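Local coordinates for extracellular solute-binding protein, family 3 (Methylophaga aminisulfidivorans MP, PDB 5SV6), which is of unknown function but has a periplasmic binding protein-like architecture and, as an MxaJ protein, is probably linked to the methanol dehydrogenase system, at residues S59-E64 against F84-K89. Sequence-based numbering, arbitrary orientation.
Sequences SNKQQE and FVWSDK
N60 O accepts Q63 N at 2.8 Å, closing the type I turn N60-Q63, and also packs tightly and obliquely against the indole of W86, 3.1 Å from W86 CH2. The turn rests on this indole. K61 CA lies over the six-membered ring, 3.7 Å from its centroid and 12° off the normal, a CH-pi contact, while F84 CB covers the opposite face toward the rim. S59 OG lies in the ring plane at the edge, 3.7 Å from W86 CZ3; it is hydrogen-bonded to A52 O and to the amide nitrogen of N68. With CG beside the backbone N (chi1 -57°) and the chain extended beyond it, Q63 passes the indole edge and crosses F84 at a slant, CD 3.5 Å from F84 CE2 and the amide and phenyl planes 58° apart. Behind the turn, two nearly straight bonds join N60 and E64: N60 OD1 accepts E64 N, which stands above the carbonyl plane, at 3.1 Å, and N60 ND2 meets E64 OE1 on its anti side at 3.0 Å. The contact lies within a beta-alpha-beta crossover: the loop before helix 66-77 folds against strand 82-87, which runs parallel to strand 47-52. No hydrogen bond joins the two segments. The turn's own bonds help set its shape, S53 and N68 tie it to its surroundings, and dispersion with the CH-pi contact of K61 holds it on W86.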
loop_
_atom_site.group_PDB
_atom_site.type_symbol
_atom_site.label_atom_id
_atom_site.label_comp_id
_atom_site.label_asym_id
_atom_site.label_seq_id
_atom_site.Cartn_x
_atom_site.Cartn_y
_atom_site.Cartn_z
ATOM N N SER A 59 -6.298 7.919 0.058
ATOM C CA SER A 59 -7.027 8.961 -0.649
ATOM C C SER A 59 -8.530 8.843 -0.434
ATOM O O SER A 59 -9.058 7.744 -0.367
ATOM C CB SER A 59 -6.744 8.852 -2.160
ATOM O OG SER A 59 -7.511 9.789 -2.908
ATOM N N ASN A 60 -9.211 9.980 -0.327
ATOM C CA ASN A 60 -10.664 10.013 -0.533
ATOM C C ASN A 60 -11.115 11.368 -1.094
ATOM O O ASN A 60 -10.334 12.318 -1.123
ATOM C CB ASN A 60 -11.458 9.580 0.728
ATOM C CG ASN A 60 -11.443 10.624 1.861
ATOM O OD1 ASN A 60 -11.041 11.771 1.681
ATOM N ND2 ASN A 60 -11.891 10.203 3.049
ATOM N N LYS A 61 -12.373 11.466 -1.516
ATOM C CA LYS A 61 -12.855 12.698 -2.129
ATOM C C LYS A 61 -12.755 13.887 -1.168
ATOM O O LYS A 61 -12.672 15.037 -1.604
ATOM C CB LYS A 61 -14.281 12.538 -2.675
ATOM C CG LYS A 61 -14.708 13.681 -3.606
ATOM C CD LYS A 61 -15.904 13.300 -4.455
ATOM C CE LYS A 61 -16.298 14.431 -5.397
ATOM N NZ LYS A 61 -17.257 13.960 -6.432
ATOM N N GLN A 62 -12.728 13.609 0.136
ATOM C CA GLN A 62 -12.592 14.679 1.134
ATOM C C GLN A 62 -11.142 15.087 1.379
ATOM O O GLN A 62 -10.854 15.932 2.234
ATOM C CB GLN A 62 -13.285 14.296 2.443
ATOM C CG GLN A 62 -14.799 14.283 2.338
ATOM C CD GLN A 62 -15.315 13.137 1.493
ATOM O OE1 GLN A 62 -15.020 11.964 1.757
ATOM N NE2 GLN A 62 -16.071 13.465 0.457
ATOM N N GLN A 63 -10.233 14.483 0.614
ATOM C CA GLN A 63 -8.809 14.812 0.652
ATOM C C GLN A 63 -8.181 14.501 2.004
ATOM O O GLN A 63 -7.237 15.164 2.433
ATOM C CB GLN A 63 -8.567 16.269 0.233
ATOM C CG GLN A 63 -9.116 16.588 -1.161
ATOM C CD GLN A 63 -8.822 18.017 -1.610
ATOM O OE1 GLN A 63 -7.834 18.632 -1.192
ATOM N NE2 GLN A 63 -9.686 18.548 -2.464
ATOM N N GLU A 64 -8.699 13.467 2.660
ATOM C CA GLU A 64 -8.236 13.090 3.995
ATOM C C GLU A 64 -7.114 12.036 3.998
ATOM O O GLU A 64 -6.539 11.729 5.052
ATOM C CB GLU A 64 -9.419 12.612 4.831
ATOM C CG GLU A 64 -10.453 13.702 5.067
ATOM C CD GLU A 64 -11.723 13.175 5.689
ATOM O OE1 GLU A 64 -12.072 11.999 5.447
ATOM O OE2 GLU A 64 -12.373 13.947 6.425
ATOM N N PHE A 84 -7.710 17.669 -8.564
ATOM C CA PHE A 84 -7.948 16.236 -8.497
ATOM C C PHE A 84 -8.920 15.770 -9.564
ATOM O O PHE A 84 -9.917 16.432 -9.838
ATOM C CB PHE A 84 -8.511 15.845 -7.139
ATOM C CG PHE A 84 -7.502 15.847 -6.041
ATOM C CD1 PHE A 84 -6.515 14.868 -5.984
ATOM C CD2 PHE A 84 -7.556 16.798 -5.039
ATOM C CE1 PHE A 84 -5.596 14.863 -4.964
ATOM C CE2 PHE A 84 -6.642 16.787 -4.006
ATOM C CZ PHE A 84 -5.649 15.822 -3.975
ATOM N N VAL A 85 -8.626 14.613 -10.149
ATOM C CA VAL A 85 -9.559 13.933 -11.025
ATOM C C VAL A 85 -9.918 12.641 -10.328
ATOM O O VAL A 85 -9.086 11.747 -10.198
ATOM C CB VAL A 85 -8.933 13.633 -12.399
ATOM C CG1 VAL A 85 -9.852 12.758 -13.229
ATOM C CG2 VAL A 85 -8.610 14.927 -13.123
ATOM N N TRP A 86 -11.154 12.560 -9.854
ATOM C CA TRP A 86 -11.576 11.480 -8.966
ATOM C C TRP A 86 -12.075 10.268 -9.726
ATOM O O TRP A 86 -12.805 10.399 -10.712
ATOM C CB TRP A 86 -12.656 11.980 -7.980
ATOM C CG TRP A 86 -12.197 13.146 -7.140
ATOM C CD1 TRP A 86 -12.535 14.464 -7.295
ATOM C CD2 TRP A 86 -11.309 13.090 -6.016
ATOM N NE1 TRP A 86 -11.911 15.229 -6.335
ATOM C CE2 TRP A 86 -11.152 14.408 -5.539
ATOM C CE3 TRP A 86 -10.631 12.050 -5.368
ATOM C CZ2 TRP A 86 -10.337 14.716 -4.447
ATOM C CZ3 TRP A 86 -9.823 12.354 -4.288
ATOM C CH2 TRP A 86 -9.682 13.679 -3.834
ATOM N N SER A 87 -11.663 9.089 -9.268
ATOM C CA SER A 87 -12.150 7.829 -9.802
ATOM C C SER A 87 -12.991 7.103 -8.766
ATOM O O SER A 87 -12.683 7.121 -7.572
ATOM C CB SER A 87 -10.991 6.930 -10.233
ATOM O OG SER A 87 -11.435 5.590 -10.406
ATOM N N ASP A 88 -14.052 6.449 -9.231
ATOM C CA ASP A 88 -14.930 5.702 -8.349
ATOM C C ASP A 88 -14.449 4.275 -8.209
ATOM O O ASP A 88 -14.998 3.498 -7.433
ATOM C CB ASP A 88 -16.355 5.724 -8.895
ATOM C CG ASP A 88 -16.867 7.122 -9.085
ATOM O OD1 ASP A 88 -17.057 7.815 -8.064
ATOM O OD2 ASP A 88 -17.067 7.533 -10.249
ATOM N N LYS A 89 -13.433 3.927 -8.986
ATOM C CA LYS A 89 -12.839 2.604 -8.915
ATOM C C LYS A 89 -11.706 2.587 -7.885
ATOM O O LYS A 89 -11.264 3.639 -7.413
ATOM C CB LYS A 89 -12.310 2.177 -10.287
ATOM C CG LYS A 89 -13.347 2.177 -11.415
ATOM C CD LYS A 89 -14.149 0.887 -11.450
ATOM C CE LYS A 89 -13.328 -0.286 -11.962
ATOM N NZ LYS A 89 -13.364 -0.426 -13.455
#